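Local coordinates for imidazoleglycerol-phosphate dehydratase (PDB 5DNL), which catalyses the dehydration of D-erythro-1-(imidazol-4-yl)glycerol 3-phosphate to 3-(imidazol-4-yl)-2-oxopropyl phosphate, the sixth step of histidine biosynthesis, at residues I10-I14 with T61-L66. Residue numbers count along the deposited sequence, not the author numbering.
Sequences IIVEI and TLGEAL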
ATOM      1  N   ILE A  10      20.216 -26.389 -44.657  1.00 16.32           N
ATOM      2  CA  ILE A  10      21.176 -25.347 -44.356  1.00 16.48           C
ATOM      3  C   ILE A  10      22.594 -25.818 -44.640  1.00 17.02           C
ATOM      4  O   ILE A  10      22.974 -26.924 -44.255  1.00 17.58           O
ATOM      5  CB  ILE A  10      21.054 -24.959 -42.873  1.00 16.14           C
ATOM      6  CG1 ILE A  10      19.655 -24.356 -42.626  1.00 28.75           C
ATOM      7  CG2 ILE A  10      22.138 -23.953 -42.503  1.00 20.02           C
ATOM      8  CD1 ILE A  10      19.310 -24.203 -41.181  1.00 39.92           C
ATOM      9  N   ILE A  11      23.368 -24.946 -45.291  1.00 17.35           N
ATOM     10  CA  ILE A  11      24.796 -25.154 -45.479  1.00 20.52           C
ATOM     11  C   ILE A  11      25.544 -23.992 -44.841  1.00 17.82           C
ATOM     12  O   ILE A  11      25.241 -22.829 -45.126  1.00 19.03           O
ATOM     13  CB  ILE A  11      25.154 -25.248 -46.980  1.00 23.61           C
ATOM     14  CG1 ILE A  11      24.543 -26.520 -47.584  1.00 31.40           C
ATOM     15  CG2 ILE A  11      26.671 -25.232 -47.166  1.00 25.27           C
ATOM     16  CD1 ILE A  11      24.466 -26.518 -49.101  1.00 34.60           C
ATOM     17  N   VAL A  12      26.495 -24.306 -43.969  1.00 18.43           N
ATOM     18  CA  VAL A  12      27.415 -23.321 -43.404  1.00 17.58           C
ATOM     19  C   VAL A  12      28.838 -23.794 -43.659  1.00 20.72           C
ATOM     20  O   VAL A  12      29.235 -24.848 -43.159  1.00 23.12           O
ATOM     21  CB  VAL A  12      27.214 -23.146 -41.881  1.00 18.99           C
ATOM     22  CG1 VAL A  12      28.311 -22.249 -41.293  1.00 20.39           C
ATOM     23  CG2 VAL A  12      25.821 -22.607 -41.578  1.00 17.99           C
ATOM     24  N   GLU A  13      29.597 -22.991 -44.411  1.00 20.72           N
ATOM     25  CA  GLU A  13      31.003 -23.300 -44.744  1.00 20.72           C
ATOM     26  C   GLU A  13      31.906 -22.174 -44.268  1.00 23.93           C
ATOM     27  O   GLU A  13      31.906 -21.099 -44.850  1.00 27.48           O
ATOM     28  CB  GLU A  13      31.163 -23.513 -46.249  1.00 25.01           C
ATOM     29  CG  GLU A  13      30.466 -24.754 -46.765  1.00 32.63           C
ATOM     30  CD  GLU A  13      30.650 -24.942 -48.258  1.00 46.07           C
ATOM     31  OE1 GLU A  13      30.102 -24.131 -49.033  1.00 37.65           O
ATOM     32  OE2 GLU A  13      31.336 -25.904 -48.654  1.00 73.51           O
ATOM     33  N   ILE A  14      32.639 -22.421 -43.188  1.00 19.83           N
ATOM     34  CA  ILE A  14      33.526 -21.420 -42.608  1.00 22.98           C
ATOM     35  C   ILE A  14      34.849 -21.403 -43.375  1.00 25.48           C
ATOM     36  O   ILE A  14      35.387 -22.449 -43.727  1.00 29.71           O
ATOM     37  CB  ILE A  14      33.756 -21.675 -41.099  1.00 28.20           C
ATOM     38  CG1 ILE A  14      32.408 -21.609 -40.364  1.00 28.83           C
ATOM     39  CG2 ILE A  14      34.746 -20.668 -40.515  1.00 31.86           C
ATOM     40  CD1 ILE A  14      32.457 -22.058 -38.920  1.00 29.54           C
ATOM     41  N   THR A  61      23.449 -25.401 -37.013  1.00 13.32           N
ATOM     42  CA  THR A  61      24.397 -25.760 -38.079  1.00 13.16           C
ATOM     43  C   THR A  61      25.670 -24.911 -37.965  1.00 16.32           C
ATOM     44  O   THR A  61      26.780 -25.429 -38.107  1.00 14.95           O
ATOM     45  CB  THR A  61      23.748 -25.608 -39.463  1.00 12.96           C
ATOM     46  OG1 THR A  61      22.504 -26.296 -39.490  1.00 14.44           O
ATOM     47  CG2 THR A  61      24.656 -26.198 -40.568  1.00 15.56           C
ATOM     48  N   LEU A  62      25.521 -23.623 -37.681  1.00 12.94           N
ATOM     49  CA  LEU A  62      26.661 -22.746 -37.426  1.00 12.26           C
ATOM     50  C   LEU A  62      27.469 -23.257 -36.229  1.00 13.63           C
ATOM     51  O   LEU A  62      28.699 -23.293 -36.255  1.00 14.33           O
ATOM     52  CB  LEU A  62      26.200 -21.307 -37.193  1.00 15.30           C
ATOM     53  CG  LEU A  62      27.245 -20.269 -36.789  1.00 13.94           C
ATOM     54  CD1 LEU A  62      28.348 -20.138 -37.830  1.00 15.42           C
ATOM     55  CD2 LEU A  62      26.586 -18.923 -36.543  1.00 17.75           C
ATOM     56  N   GLY A  63      26.788 -23.640 -35.148  1.00 12.67           N
ATOM     57  CA  GLY A  63      27.479 -24.210 -34.002  1.00 13.14           C
ATOM     58  C   GLY A  63      28.277 -25.460 -34.331  1.00 12.44           C
ATOM     59  O   GLY A  63      29.409 -25.614 -33.883  1.00 13.36           O
ATOM     60  N   GLU A  64      27.653 -26.358 -35.070  1.00 13.44           N
ATOM     61  CA  GLU A  64      28.321 -27.592 -35.489  1.00 13.42           C
ATOM     62  C   GLU A  64      29.520 -27.265 -36.364  1.00 16.02           C
ATOM     63  O   GLU A  64      30.580 -27.889 -36.227  1.00 15.28           O
ATOM     64  CB  GLU A  64      27.352 -28.472 -36.259  1.00 16.19           C
ATOM     65  CG  GLU A  64      26.256 -29.086 -35.403  1.00 17.45           C
ATOM     66  CD  GLU A  64      25.264 -29.895 -36.234  1.00 24.97           C
ATOM     67  OE1 GLU A  64      25.200 -29.755 -37.483  1.00 32.25           O
ATOM     68  OE2 GLU A  64      24.517 -30.671 -35.636  1.00 26.04           O
ATOM     69  N   ALA A  65      29.372 -26.267 -37.226  1.00 14.23           N
ATOM     70  CA  ALA A  65      30.471 -25.851 -38.124  1.00 13.74           C
ATOM     71  C   ALA A  65      31.612 -25.270 -37.323  1.00 15.59           C
ATOM     72  O   ALA A  65      32.789 -25.592 -37.563  1.00 17.23           O
ATOM     73  CB  ALA A  65      30.001 -24.887 -39.184  1.00 15.27           C
ATOM     74  N   LEU A  66      31.301 -24.434 -36.333  1.00 14.06           N
ATOM     75  CA  LEU A  66      32.336 -23.892 -35.466  1.00 14.45           C
ATOM     76  C   LEU A  66      33.037 -24.990 -34.670  1.00 15.85           C
ATOM     77  O   LEU A  66      34.241 -24.946 -34.496  1.00 15.93           O
ATOM     78  CB  LEU A  66      31.757 -22.847 -34.509  1.00 15.46           C
ATOM     79  CG  LEU A  66      31.330 -21.552 -35.185  1.00 15.25           C
ATOM     80  CD1 LEU A  66      30.324 -20.808 -34.312  1.00 18.56           C
ATOM     81  CD2 LEU A  66      32.527 -20.649 -35.460  1.00 16.71           C
TER
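I10, V12 and I14 form the helix-facing side of the strand. Their CA-to-CB bonds point toward helix segment 61-66, while those of I11 and E13 point away, as strand alternation dictates. The two axes pass 8.2 Å apart at 32°, so the strand runs roughly along the helix. I10 meets T61, V12 meets T61, L62 and A65, and I14 meets A65 and L66. No hydrogen bond joins the segments; the contact is apolar packing.

V12 takes the t rotamer, and its two methyls divide the work. CG2 lies 3.9 Å from T61 CG2, whereas CG1 reaches A65 CB at 3.8 Å and L62 CD1 at 4.1 Å. T61 adopts m. Its methyl faces V12, and its OG1 is hydrogen-bonded to the backbone O of D57, one turn earlier in the helix. I10 places CG2 3.8 Å from T61 CB. I14 is extended in the mt rotamer, which carries CD1 onto the helix backbone, 3.7 Å from A65 C. The same CD1 lies 3.7 Å from L66 CD2. The small A65 lets both V12 and I14 approach closely. L62 and L66 start sideways, but their ends come nearer to the strand.

The contact joins two layers of the subunit: a mixed sheet and helix 51-69, packed on its face. Strand 8-14 is an inner strand of that sheet, with 2-4 and 42-48 beside it, both antiparallel to it. L62 and L66 also touch helix 116-130, from the half of the chain that holds a second sheet of the same strand order.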